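PDB 6U1P: Low molecular weight phosphotyrosine protein phosphatase from Vibrio cholerae, which probably removes phosphate from protein phosphotyrosine and belongs to a tyrosine phosphoregulatory system that controls exopolysaccharide biosynthesis and biofilm formation. Local coordinates for residues 50-55 with 67-72; 14-19 with 45-50; 6-11 with 37-42; 84-89 with 107-112. All coordinates share one frame; numbering follows the deposited sequence.

Contact 1: residues 50-55 with 67-72; sequences TMPDDK and PMVNPV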
loop_
_atom_site.group_PDB
_atom_site.type_symbol
_atom_site.label_atom_id
_atom_site.label_comp_id
_atom_site.label_asym_id
_atom_site.label_seq_id
_atom_site.Cartn_x
_atom_site.Cartn_y
_atom_site.Cartn_z
ATOM N N THR B 50 -12.819 -4.766 -9.576
ATOM C CA THR B 50 -13.910 -4.025 -10.198
ATOM C C THR B 50 -13.650 -2.524 -10.230
ATOM O O THR B 50 -13.883 -1.885 -11.261
ATOM C CB THR B 50 -15.226 -4.298 -9.456
ATOM O OG1 THR B 50 -15.559 -5.690 -9.563
ATOM C CG2 THR B 50 -16.365 -3.440 -10.014
ATOM N N MET B 51 -13.114 -1.964 -9.142
ATOM C CA MET B 51 -12.869 -0.555 -8.880
ATOM C C MET B 51 -11.383 -0.317 -8.657
ATOM O O MET B 51 -10.667 -1.224 -8.235
ATOM C CB MET B 51 -13.622 -0.073 -7.628
ATOM C CG MET B 51 -15.116 0.121 -7.783
ATOM S SD MET B 51 -15.503 1.448 -8.936
ATOM C CE MET B 51 -16.161 0.470 -10.282
ATOM N N PRO B 52 -10.908 0.897 -8.892
ATOM C CA PRO B 52 -9.496 1.220 -8.632
ATOM C C PRO B 52 -9.158 1.164 -7.146
ATOM O O PRO B 52 -10.027 1.057 -6.285
ATOM C CB PRO B 52 -9.360 2.648 -9.168
ATOM C CG PRO B 52 -10.455 2.788 -10.163
ATOM C CD PRO B 52 -11.600 1.969 -9.626
ATOM N N ASP B 53 -7.857 1.230 -6.860
ATOM C CA ASP B 53 -7.362 1.108 -5.491
ATOM C C ASP B 53 -7.821 2.280 -4.638
ATOM O O ASP B 53 -7.687 3.439 -5.037
ATOM C CB ASP B 53 -5.829 1.038 -5.485
ATOM C CG ASP B 53 -5.245 0.622 -4.120
ATOM O OD1 ASP B 53 -5.647 1.155 -3.056
ATOM O OD2 ASP B 53 -4.357 -0.250 -4.119
ATOM N N ASP B 54 -8.302 1.967 -3.427
ATOM C CA ASP B 54 -8.724 2.999 -2.481
ATOM C C ASP B 54 -7.609 3.993 -2.186
ATOM O O ASP B 54 -7.875 5.185 -1.991
ATOM C CB ASP B 54 -9.218 2.362 -1.181
ATOM C CG ASP B 54 -10.648 1.878 -1.290
ATOM O OD1 ASP B 54 -11.246 2.053 -2.378
ATOM O OD2 ASP B 54 -11.168 1.324 -0.299
ATOM N N LYS B 55 -6.357 3.533 -2.129
ATOM C CA LYS B 55 -5.293 4.469 -1.784
ATOM C C LYS B 55 -4.984 5.412 -2.938
ATOM O O LYS B 55 -4.591 6.563 -2.712
ATOM C CB LYS B 55 -4.030 3.713 -1.398
ATOM C CG LYS B 55 -4.213 2.634 -0.364
ATOM C CD LYS B 55 -3.040 1.680 -0.461
ATOM C CE LYS B 55 -1.822 2.257 0.247
ATOM N NZ LYS B 55 -1.780 1.882 1.707
ATOM N N PRO B 67 -12.724 11.899 -7.115
ATOM C CA PRO B 67 -12.551 10.631 -7.844
ATOM C C PRO B 67 -13.885 9.946 -8.143
ATOM O O PRO B 67 -14.326 9.002 -7.475
ATOM C CB PRO B 67 -11.702 9.800 -6.877
ATOM C CG PRO B 67 -12.099 10.293 -5.508
ATOM C CD PRO B 67 -12.606 11.725 -5.659
ATOM N N MET B 68 -14.552 10.377 -9.216
ATOM C CA MET B 68 -15.695 9.624 -9.723
ATOM C C MET B 68 -15.158 8.745 -10.838
ATOM O O MET B 68 -14.593 9.253 -11.796
ATOM C CB MET B 68 -16.816 10.523 -10.227
ATOM C CG MET B 68 -17.769 9.802 -11.118
ATOM S SD MET B 68 -19.334 10.650 -11.242
ATOM C CE MET B 68 -18.869 12.104 -12.144
ATOM N N VAL B 69 -15.277 7.429 -10.687
ATOM C CA VAL B 69 -14.347 6.497 -11.322
ATOM C C VAL B 69 -15.095 5.475 -12.164
ATOM O O VAL B 69 -16.145 4.950 -11.766
ATOM C CB VAL B 69 -13.442 5.769 -10.306
ATOM C CG1 VAL B 69 -12.309 6.657 -9.947
ATOM C CG2 VAL B 69 -14.219 5.351 -9.052
ATOM N N ASN B 70 -14.541 5.202 -13.326
ATOM C CA ASN B 70 -15.030 4.106 -14.130
ATOM C C ASN B 70 -14.537 2.756 -13.610
ATOM O O ASN B 70 -13.517 2.678 -12.922
ATOM C CB ASN B 70 -14.611 4.316 -15.571
ATOM C CG ASN B 70 -15.446 5.393 -16.235
ATOM O OD1 ASN B 70 -16.647 5.213 -16.420
ATOM N ND2 ASN B 70 -14.836 6.543 -16.518
ATOM N N PRO B 71 -15.276 1.692 -13.898
ATOM C CA PRO B 71 -14.792 0.346 -13.585
ATOM C C PRO B 71 -13.459 0.081 -14.258
ATOM O O PRO B 71 -13.148 0.639 -15.310
ATOM C CB PRO B 71 -15.884 -0.568 -14.157
ATOM C CG PRO B 71 -17.111 0.294 -14.243
ATOM C CD PRO B 71 -16.594 1.669 -14.552
ATOM N N VAL B 72 -12.654 -0.744 -13.587
ATOM C CA VAL B 72 -11.426 -1.285 -14.155
ATOM C C VAL B 72 -11.715 -1.981 -15.485
ATOM O O VAL B 72 -12.679 -2.748 -15.605
ATOM C CB VAL B 72 -10.800 -2.270 -13.146
ATOM C CG1 VAL B 72 -9.582 -2.992 -13.765
ATOM C CG2 VAL B 72 -10.443 -1.556 -11.839
#

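Contact 2: residues 14-19 with 45-50; sequences GNLCRS and LKTGKT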
loop_
_atom_site.group_PDB
_atom_site.type_symbol
_atom_site.label_atom_id
_atom_site.label_comp_id
_atom_site.label_asym_id
_atom_site.label_seq_id
_atom_site.Cartn_x
_atom_site.Cartn_y
_atom_site.Cartn_z
ATOM N N GLY B 14 -2.377 -2.723 -14.223
ATOM C CA GLY B 14 -3.629 -3.301 -13.742
ATOM C C GLY B 14 -4.858 -2.400 -13.774
ATOM O O GLY B 14 -5.944 -2.810 -13.358
ATOM N N ASN B 15 -4.692 -1.164 -14.252
ATOM C CA ASN B 15 -5.735 -0.143 -14.234
ATOM C C ASN B 15 -6.228 0.104 -12.814
ATOM O O ASN B 15 -7.402 0.406 -12.605
ATOM C CB ASN B 15 -6.903 -0.529 -15.154
ATOM C CG ASN B 15 -7.813 0.651 -15.516
ATOM O OD1 ASN B 15 -9.036 0.499 -15.579
ATOM N ND2 ASN B 15 -7.217 1.813 -15.801
ATOM N N LEU B 16 -5.349 -0.043 -11.819
ATOM C CA LEU B 16 -5.753 0.110 -10.428
ATOM C C LEU B 16 -5.306 1.415 -9.781
ATOM O O LEU B 16 -5.977 1.885 -8.855
ATOM C CB LEU B 16 -5.216 -1.055 -9.577
ATOM C CG LEU B 16 -5.654 -2.469 -9.989
ATOM C CD1 LEU B 16 -5.159 -3.562 -9.010
ATOM C CD2 LEU B 16 -7.176 -2.511 -10.134
ATOM N N CYS B 17 -4.182 1.994 -10.209
ATOM C CA CYS B 17 -3.621 3.145 -9.511
ATOM C C CYS B 17 -3.277 4.275 -10.484
ATOM O O CYS B 17 -4.004 5.282 -10.565
ATOM C CB CYS B 17 -2.373 2.727 -8.713
ATOM S SG CYS B 17 -2.660 1.424 -7.423
ATOM N N ARG B 18 -2.171 4.093 -11.218
ATOM C CA ARG B 18 -1.594 5.137 -12.056
ATOM C C ARG B 18 -2.557 5.601 -13.151
ATOM O O ARG B 18 -2.852 6.798 -13.264
ATOM C CB ARG B 18 -0.276 4.636 -12.663
ATOM C CG ARG B 18 0.901 4.642 -11.682
ATOM C CD ARG B 18 2.173 4.049 -12.302
ATOM N NE ARG B 18 1.989 2.639 -12.607
ATOM C CZ ARG B 18 2.869 1.876 -13.242
ATOM N NH1 ARG B 18 4.036 2.385 -13.645
ATOM N NH2 ARG B 18 2.577 0.596 -13.458
ATOM N N SER B 19 -3.026 4.676 -14.000
ATOM C CA SER B 19 -3.835 5.158 -15.123
ATOM C C SER B 19 -5.177 5.736 -14.645
ATOM O O SER B 19 -5.608 6.760 -15.193
ATOM C CB SER B 19 -4.018 4.079 -16.211
ATOM O OG SER B 19 -4.580 2.861 -15.740
ATOM N N LEU B 45 -3.157 -5.927 -18.133
ATOM C CA LEU B 45 -3.375 -7.261 -17.582
ATOM C C LEU B 45 -4.751 -7.363 -16.936
ATOM O O LEU B 45 -5.179 -6.450 -16.224
ATOM C CB LEU B 45 -2.262 -7.617 -16.598
ATOM C CG LEU B 45 -2.129 -9.034 -16.034
ATOM C CD1 LEU B 45 -3.038 -9.319 -14.839
ATOM C CD2 LEU B 45 -2.419 -10.038 -17.159
ATOM N N LYS B 46 -5.452 -8.464 -17.216
ATOM C CA LYS B 46 -6.756 -8.760 -16.631
ATOM C C LYS B 46 -6.619 -8.962 -15.129
ATOM O O LYS B 46 -6.124 -9.999 -14.676
ATOM C CB LYS B 46 -7.364 -10.015 -17.284
ATOM C CG LYS B 46 -8.614 -10.578 -16.612
ATOM C CD LYS B 46 -8.510 -12.103 -16.460
ATOM C CE LYS B 46 -9.885 -12.761 -16.337
ATOM N NZ LYS B 46 -9.877 -14.158 -15.781
ATOM N N THR B 47 -7.111 -8.014 -14.344
ATOM C CA THR B 47 -7.159 -8.184 -12.901
ATOM C C THR B 47 -8.548 -8.646 -12.487
ATOM O O THR B 47 -9.502 -8.609 -13.267
ATOM C CB THR B 47 -6.814 -6.872 -12.184
ATOM O OG1 THR B 47 -6.781 -7.087 -10.769
ATOM C CG2 THR B 47 -7.859 -5.807 -12.485
ATOM N N GLY B 48 -8.647 -9.120 -11.257
ATOM C CA GLY B 48 -9.963 -9.522 -10.827
ATOM C C GLY B 48 -10.801 -8.392 -10.287
ATOM O O GLY B 48 -11.980 -8.587 -9.972
ATOM N N LYS B 49 -10.228 -7.195 -10.214
ATOM C CA LYS B 49 -10.830 -6.116 -9.454
ATOM C C LYS B 49 -11.888 -5.396 -10.282
ATOM O O LYS B 49 -11.863 -5.391 -11.518
ATOM C CB LYS B 49 -9.758 -5.129 -8.989
ATOM C CG LYS B 49 -9.147 -5.450 -7.635
ATOM C CD LYS B 49 -9.664 -4.496 -6.555
ATOM C CE LYS B 49 -8.820 -3.216 -6.478
ATOM N NZ LYS B 49 -9.404 -2.184 -5.564
ATOM N N THR B 50 -12.819 -4.766 -9.576
ATOM C CA THR B 50 -13.910 -4.025 -10.198
ATOM C C THR B 50 -13.650 -2.524 -10.230
ATOM O O THR B 50 -13.883 -1.885 -11.261
ATOM C CB THR B 50 -15.226 -4.298 -9.456
ATOM O OG1 THR B 50 -15.559 -5.690 -9.563
ATOM C CG2 THR B 50 -16.365 -3.440 -10.014
#

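Contact 3: residues 6-11 with 37-42; sequences LSVLVV and IQVRSA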
loop_
_atom_site.group_PDB
_atom_site.type_symbol
_atom_site.label_atom_id
_atom_site.label_comp_id
_atom_site.label_asym_id
_atom_site.label_seq_id
_atom_site.Cartn_x
_atom_site.Cartn_y
_atom_site.Cartn_z
ATOM N N LEU B 6 -11.943 14.608 -29.314
ATOM C CA LEU B 6 -10.736 13.800 -29.232
ATOM C C LEU B 6 -10.888 12.710 -28.175
ATOM O O LEU B 6 -11.586 12.880 -27.170
ATOM C CB LEU B 6 -9.525 14.679 -28.915
ATOM C CG LEU B 6 -8.134 14.106 -29.202
ATOM C CD1 LEU B 6 -7.727 14.355 -30.648
ATOM C CD2 LEU B 6 -7.112 14.699 -28.245
ATOM N N SER B 7 -10.214 11.584 -28.406
ATOM C CA SER B 7 -10.291 10.427 -27.528
ATOM C C SER B 7 -8.886 10.047 -27.075
ATOM O O SER B 7 -7.989 9.846 -27.903
ATOM C CB SER B 7 -10.968 9.254 -28.237
ATOM O OG SER B 7 -11.184 8.174 -27.340
ATOM N N VAL B 8 -8.693 9.983 -25.758
ATOM C CA VAL B 8 -7.396 9.707 -25.154
ATOM C C VAL B 8 -7.558 8.519 -24.216
ATOM O O VAL B 8 -8.484 8.489 -23.399
ATOM C CB VAL B 8 -6.864 10.947 -24.400
ATOM C CG1 VAL B 8 -5.772 10.581 -23.418
ATOM C CG2 VAL B 8 -6.366 11.975 -25.381
ATOM N N LEU B 9 -6.655 7.553 -24.315
ATOM C CA LEU B 9 -6.635 6.422 -23.402
ATOM C C LEU B 9 -5.313 6.410 -22.636
ATOM O O LEU B 9 -4.253 6.661 -23.218
ATOM C CB LEU B 9 -6.844 5.132 -24.182
ATOM C CG LEU B 9 -6.681 3.838 -23.399
ATOM C CD1 LEU B 9 -7.779 3.698 -22.367
ATOM C CD2 LEU B 9 -6.657 2.663 -24.383
ATOM N N VAL B 10 -5.374 6.146 -21.327
ATOM C CA VAL B 10 -4.191 6.043 -20.469
ATOM C C VAL B 10 -4.133 4.635 -19.877
ATOM O O VAL B 10 -5.154 4.089 -19.442
ATOM C CB VAL B 10 -4.187 7.099 -19.332
ATOM C CG1 VAL B 10 -3.908 8.490 -19.860
ATOM C CG2 VAL B 10 -5.516 7.124 -18.617
ATOM N N VAL B 11 -2.936 4.051 -19.843
ATOM C CA VAL B 11 -2.776 2.627 -19.585
ATOM C C VAL B 11 -1.633 2.406 -18.611
ATOM O O VAL B 11 -0.522 2.909 -18.818
ATOM C CB VAL B 11 -2.496 1.850 -20.886
ATOM C CG1 VAL B 11 -2.186 0.377 -20.586
ATOM C CG2 VAL B 11 -3.647 1.981 -21.860
ATOM N N ILE B 37 -12.269 16.965 -25.337
ATOM C CA ILE B 37 -11.465 15.749 -25.326
ATOM C C ILE B 37 -12.019 14.834 -24.245
ATOM O O ILE B 37 -12.178 15.261 -23.096
ATOM C CB ILE B 37 -9.979 16.044 -25.046
ATOM C CG1 ILE B 37 -9.393 17.010 -26.083
ATOM C CG2 ILE B 37 -9.191 14.739 -24.988
ATOM C CD1 ILE B 37 -8.087 17.667 -25.647
ATOM N N GLN B 38 -12.276 13.576 -24.590
ATOM C CA GLN B 38 -12.656 12.622 -23.562
ATOM C C GLN B 38 -11.498 11.666 -23.296
ATOM O O GLN B 38 -10.610 11.465 -24.135
ATOM C CB GLN B 38 -13.946 11.867 -23.904
ATOM C CG GLN B 38 -13.989 11.174 -25.241
ATOM C CD GLN B 38 -15.239 10.311 -25.378
ATOM O OE1 GLN B 38 -16.210 10.490 -24.637
ATOM N NE2 GLN B 38 -15.220 9.373 -26.328
ATOM N N VAL B 39 -11.496 11.114 -22.086
ATOM C CA VAL B 39 -10.372 10.327 -21.613
ATOM C C VAL B 39 -10.898 9.098 -20.887
ATOM O O VAL B 39 -11.885 9.171 -20.155
ATOM C CB VAL B 39 -9.448 11.194 -20.720
ATOM C CG1 VAL B 39 -10.233 11.861 -19.605
ATOM C CG2 VAL B 39 -8.287 10.362 -20.151
ATOM N N ARG B 40 -10.238 7.964 -21.098
ATOM C CA ARG B 40 -10.461 6.752 -20.319
ATOM C C ARG B 40 -9.110 6.150 -19.962
ATOM O O ARG B 40 -8.046 6.638 -20.370
ATOM C CB ARG B 40 -11.277 5.672 -21.046
ATOM C CG ARG B 40 -12.576 6.125 -21.632
ATOM C CD ARG B 40 -13.516 6.669 -20.575
ATOM N NE ARG B 40 -13.879 8.027 -20.960
ATOM C CZ ARG B 40 -14.923 8.712 -20.501
ATOM N NH1 ARG B 40 -15.739 8.192 -19.597
ATOM N NH2 ARG B 40 -15.132 9.938 -20.955
ATOM N N SER B 41 -9.168 5.070 -19.198
ATOM C CA SER B 41 -7.991 4.368 -18.735
ATOM C C SER B 41 -8.243 2.869 -18.832
ATOM O O SER B 41 -9.388 2.410 -18.892
ATOM C CB SER B 41 -7.628 4.757 -17.298
ATOM O OG SER B 41 -8.621 4.315 -16.405
ATOM N N ALA B 42 -7.151 2.108 -18.847
ATOM C CA ALA B 42 -7.223 0.657 -18.981
ATOM C C ALA B 42 -5.893 0.063 -18.536
ATOM O O ALA B 42 -4.875 0.760 -18.457
ATOM C CB ALA B 42 -7.557 0.235 -20.421
#

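Contact 4: residues 84-89 with 107-112; sequences DFIYAM and NKLALF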
loop_
_atom_site.group_PDB
_atom_site.type_symbol
_atom_site.label_atom_id
_atom_site.label_comp_id
_atom_site.label_asym_id
_atom_site.label_seq_id
_atom_site.Cartn_x
_atom_site.Cartn_y
_atom_site.Cartn_z
ATOM N N ASP B 84 -7.572 8.326 -30.169
ATOM C CA ASP B 84 -6.646 9.134 -30.956
ATOM C C ASP B 84 -5.221 9.056 -30.423
ATOM O O ASP B 84 -4.283 8.888 -31.212
ATOM C CB ASP B 84 -7.140 10.569 -30.990
ATOM C CG ASP B 84 -8.588 10.655 -31.394
ATOM O OD1 ASP B 84 -9.331 11.400 -30.729
ATOM O OD2 ASP B 84 -8.982 9.987 -32.386
ATOM N N PHE B 85 -5.025 9.152 -29.099
ATOM C CA PHE B 85 -3.713 8.869 -28.531
ATOM C C PHE B 85 -3.849 8.048 -27.264
ATOM O O PHE B 85 -4.841 8.132 -26.535
ATOM C CB PHE B 85 -2.876 10.111 -28.194
ATOM C CG PHE B 85 -3.089 11.272 -29.110
ATOM C CD1 PHE B 85 -2.696 11.205 -30.436
ATOM C CD2 PHE B 85 -3.632 12.449 -28.635
ATOM C CE1 PHE B 85 -2.882 12.279 -31.284
ATOM C CE2 PHE B 85 -3.810 13.529 -29.472
ATOM C CZ PHE B 85 -3.433 13.446 -30.802
ATOM N N ILE B 86 -2.806 7.279 -26.999
ATOM C CA ILE B 86 -2.792 6.272 -25.955
ATOM C C ILE B 86 -1.466 6.410 -25.224
ATOM O O ILE B 86 -0.404 6.329 -25.852
ATOM C CB ILE B 86 -2.967 4.859 -26.532
ATOM C CG1 ILE B 86 -4.347 4.747 -27.198
ATOM C CG2 ILE B 86 -2.766 3.808 -25.442
ATOM C CD1 ILE B 86 -4.373 3.867 -28.419
ATOM N N TYR B 87 -1.523 6.667 -23.914
ATOM C CA TYR B 87 -0.335 6.961 -23.120
ATOM C C TYR B 87 -0.042 5.843 -22.121
ATOM O O TYR B 87 -0.930 5.420 -21.364
ATOM C CB TYR B 87 -0.487 8.296 -22.382
ATOM C CG TYR B 87 -0.643 9.487 -23.296
ATOM C CD1 TYR B 87 -1.905 9.911 -23.707
ATOM C CD2 TYR B 87 0.473 10.193 -23.755
ATOM C CE1 TYR B 87 -2.051 11.005 -24.550
ATOM C CE2 TYR B 87 0.337 11.287 -24.587
ATOM C CZ TYR B 87 -0.925 11.686 -24.979
ATOM O OH TYR B 87 -1.071 12.760 -25.815
ATOM N N ALA B 88 1.220 5.417 -22.097
ATOM C CA ALA B 88 1.735 4.389 -21.209
ATOM C C ALA B 88 2.464 5.013 -20.025
ATOM O O ALA B 88 3.208 5.984 -20.195
ATOM C CB ALA B 88 2.691 3.466 -21.976
ATOM N N MET B 89 2.249 4.439 -18.824
ATOM C CA MET B 89 2.828 4.960 -17.584
ATOM C C MET B 89 4.310 4.636 -17.429
ATOM O O MET B 89 5.061 5.422 -16.835
ATOM C CB MET B 89 2.059 4.413 -16.378
ATOM C CG MET B 89 0.681 4.996 -16.228
ATOM S SD MET B 89 0.689 6.769 -15.880
ATOM C CE MET B 89 -0.540 7.293 -17.065
ATOM N N ASN B 107 1.876 4.598 -34.079
ATOM C CA ASN B 107 2.321 5.971 -33.870
ATOM C C ASN B 107 1.512 6.675 -32.794
ATOM O O ASN B 107 1.933 7.741 -32.334
ATOM C CB ASN B 107 2.223 6.780 -35.167
ATOM C CG ASN B 107 0.805 7.286 -35.426
ATOM O OD1 ASN B 107 -0.116 6.503 -35.697
ATOM N ND2 ASN B 107 0.620 8.599 -35.318
ATOM N N LYS B 108 0.368 6.117 -32.395
ATOM C CA LYS B 108 -0.449 6.707 -31.340
ATOM C C LYS B 108 0.051 6.353 -29.945
ATOM O O LYS B 108 -0.536 6.817 -28.965
ATOM C CB LYS B 108 -1.919 6.278 -31.498
ATOM C CG LYS B 108 -2.403 6.238 -32.960
ATOM C CD LYS B 108 -3.869 6.645 -33.109
ATOM C CE LYS B 108 -4.791 5.459 -33.387
ATOM N NZ LYS B 108 -6.211 5.868 -33.677
ATOM N N LEU B 109 1.111 5.554 -29.833
ATOM C CA LEU B 109 1.610 5.072 -28.552
ATOM C C LEU B 109 2.752 5.957 -28.074
ATOM O O LEU B 109 3.641 6.311 -28.852
ATOM C CB LEU B 109 2.093 3.625 -28.670
ATOM C CG LEU B 109 1.087 2.502 -28.425
ATOM C CD1 LEU B 109 -0.251 2.786 -29.090
ATOM C CD2 LEU B 109 1.650 1.181 -28.912
ATOM N N ALA B 110 2.739 6.288 -26.785
ATOM C CA ALA B 110 3.781 7.124 -26.204
ATOM C C ALA B 110 3.728 7.004 -24.684
ATOM O O ALA B 110 2.722 6.573 -24.112
ATOM C CB ALA B 110 3.643 8.586 -26.646
ATOM N N LEU B 111 4.838 7.370 -24.038
ATOM C CA LEU B 111 4.889 7.390 -22.583
ATOM C C LEU B 111 4.163 8.615 -22.037
ATOM O O LEU B 111 4.227 9.705 -22.620
ATOM C CB LEU B 111 6.343 7.343 -22.103
ATOM C CG LEU B 111 7.034 6.002 -22.397
ATOM C CD1 LEU B 111 8.561 6.079 -22.360
ATOM C CD2 LEU B 111 6.535 4.944 -21.425
ATOM N N PHE B 112 3.458 8.414 -20.917
ATOM C CA PHE B 112 2.643 9.472 -20.318
ATOM C C PHE B 112 3.462 10.717 -20.023
ATOM O O PHE B 112 2.973 11.842 -20.197
ATOM C CB PHE B 112 1.983 8.980 -19.031
ATOM C CG PHE B 112 1.063 9.992 -18.392
ATOM C CD1 PHE B 112 -0.232 10.176 -18.865
ATOM C CD2 PHE B 112 1.487 10.754 -17.310
ATOM C CE1 PHE B 112 -1.095 11.097 -18.264
ATOM C CE2 PHE B 112 0.630 11.683 -16.701
ATOM C CZ PHE B 112 -0.663 11.855 -17.184
#

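Contact 1: residues 50-55 with 67-72
Thr50 and Val72 supply the backbone hydrogen bond between the two segments, Val72 N donating to Thr50 O at 2.9 Å with an N-H...O angle of 157°. The donor stands above the carbonyl plane. The same oxygen is approached by Pro71 CA at 3.3 Å in a CA-H...O contact, which makes Thr50 O the meeting point of the two backbones.

Apolar packing does the rest. Met51 starts away from 67-72, but its chain bends at chi2 and chi3 (-65° and 110°), and the terminal CE comes back to lie 3.6 Å from Pro71 CA. The Met51 and Val69 side chains cross at a slant, Met51 SD 4.1 Å from Val69 CG2. Val72 turns CG2 onto the backbone of the other segment, 3.5 Å from Met51 C. The Pro52 ring touches both valines, CG lying 4.2 Å from Val69 CB and CD near Val72 CG2.

A capping bond follows directly along the chain: Asp53 OD1 accepts from Lys55 N at 2.6 Å. The polar end of Asn70 is directed elsewhere, ND2 bonding Glu23. The arrangement is thus an irregular loop-to-loop pairing that ends in an N-cap, Asp53, at the start of helix 54-62. It lies next to the phosphate-binding loop of the phosphatase fold, with Val72 packing on Asn15 and Leu16.

Contact 2: residues 14-19 with 45-50
The flat peptide group joining Gly14 to Asn15 meets Thr47 through its carbonyl oxygen: CG2 of Thr47 lies 3.7 Å from Gly14 O, beyond the oxygen and not stacked over the peptide. No aromatic ring takes part. The other flat groups of 14-19 do not meet 45-50; the amide of Asn15 bonds Gln73 N through OD1 and Ser41 OG through ND2, and the guanidinium of Arg18 forms a salt bridge with Asp90.

The other contacts are aliphatic. Thr47 has OG1 anti to its backbone N (chi1 -176°), which leaves CG2 between the N and the carbonyl carbon; there it also faces Leu16 CD2, 4.1 Å away. That one leucine methyl also receives Lys49, whose CB lies 3.9 Å from Leu16 CD2. Because the lysine chain bends at chi2 and chi3, its CE returns to the same methyl, 4.1 Å from Leu16 CD2. Lys49 NZ makes weak hydrogen bonds to Met51 O and Pro52 O.

Residues 14-19 belong to the phosphate-binding P-loop of tyrosine phosphatases, the C(X)5R(S/T) signature, which runs here from Cys12, the predicted nucleophile, to Ser19. A glycerol, probably from the crystallisation liquor, is bonded to Arg18 NH2, and weakly to Gly14 N and Leu16 N, and lies in this cradle. Segment 45-50 flanks the P-loop at Gly14 and Leu16, a position consistent with the variable loop that borders the active-site entrance in this family.

Contact 3: residues 6-11 with 37-42
Strands 6-11 and 37-42 run parallel in unbroken register from Leu6 beside Ile37 to Val11 beside Ala42, their axes 4.5 Å apart at an angle of 26°. Five backbone hydrogen bonds alternate between them, from Gln38 N to Leu6 O at 2.8 Å as far as Ala42 N to Val10 O at 2.9 Å.

On the face that carries Leu6, Val8 and Val10, Leu6 and Ile37 lie side by side and point the same way, Leu6 CB 3.7 Å from Ile37 CG1. Val8 divides its methyls between two partners: CG2 meets Ile37 CG2 at 4.0 Å, and CG1 meets Val39 CG2. Farther along, the carbon pair Val10 CG2 and Ser41 CB, 3.4 Å apart, is closer than usual van der Waals contact. This methyl stands between the valine's own N and carbonyl carbon, CG1 having gone anti to the carbonyl carbon (chi1 -72°). On the same face, buried Ser41 OG is hydrogen-bonded to Glu23 and Asn15.

The other face is more mixed. Leu9 CD1 reaches over the neighbouring backbone to Ala42 CB, 4.0 Å away, and Ser7 OG is hydrogen-bonded to His83.

The pair forms the two strands of a beta-alpha-beta unit whose helix 18-32 covers the Val10 face, Leu26 on Val10 and Ser19 on Ser41. Strand 85-88 continues the sheet beyond 6-11, and Trp152 of the second subunit packs on Val8 and Ile37.

Contact 4: residues 84-89 with 107-112
Lys108 runs its side chain past the backbone carbonyl of Asp84. CB begins 3.5 Å from Asp84 O, CG follows at a similar distance, and CD comes closest, 3.0 Å from Asp84 O, before CE draws off. Bends at chi2 and chi3 set CD and CE past the carbonyl; NZ beyond them is hydrogen-bonded to His83 O and more weakly to Ile81 O. Asp84 OD2 lies 5.1 Å from Lys108 NZ, too far for a salt bridge; OD1 instead accepts from Ser7 N.

Beyond this end, strands 85-88 and 109-111 pair in parallel, with Ile86 N bonded to Lys108 O and Ala88 N to Ala110 O at 2.8 Å. At the other end Met89 folds over Phe112: its CE lies over one ring face, 3.4 Å from Phe112 CG, and its SD is 4.6 Å from the ring centroid, an oblique Met-aromatic contact. Tyr87 CB approaches the edge of the same ring, 4.0 Å from Phe112 CD1.

Chemically the contact is polar at one end and apolar at the other. The lysine charge is met by backbone oxygens and may be eased further by Asp84, whereas Phe112 backs Met89, which itself packs against Cys12 and Arg18 of the predicted active site.

Overall arrangement
Contacts 3 and 4 lie in one four-stranded parallel sheet, in the order 37-43, 6-12, 85-88, 109-111; their centres are 10 Å apart and the inner strands 6-12 and 85-88 join them. Each closes a beta-alpha-beta unit. Contact 2 sits at the C-terminal ends of these strands, where the P-loop leads from strand 6-12 into helix 18-32, so its segments alternate along the chain with those of contact 3. Contact 1 follows in series, 9 Å from contact 2 between centres and sharing Thr50 with it, but 21 Å from contact 4. Sheet and surface loops thus converge around the predicted catalytic pocket, with Arg18 packing on Met89 between contacts 2 and 4.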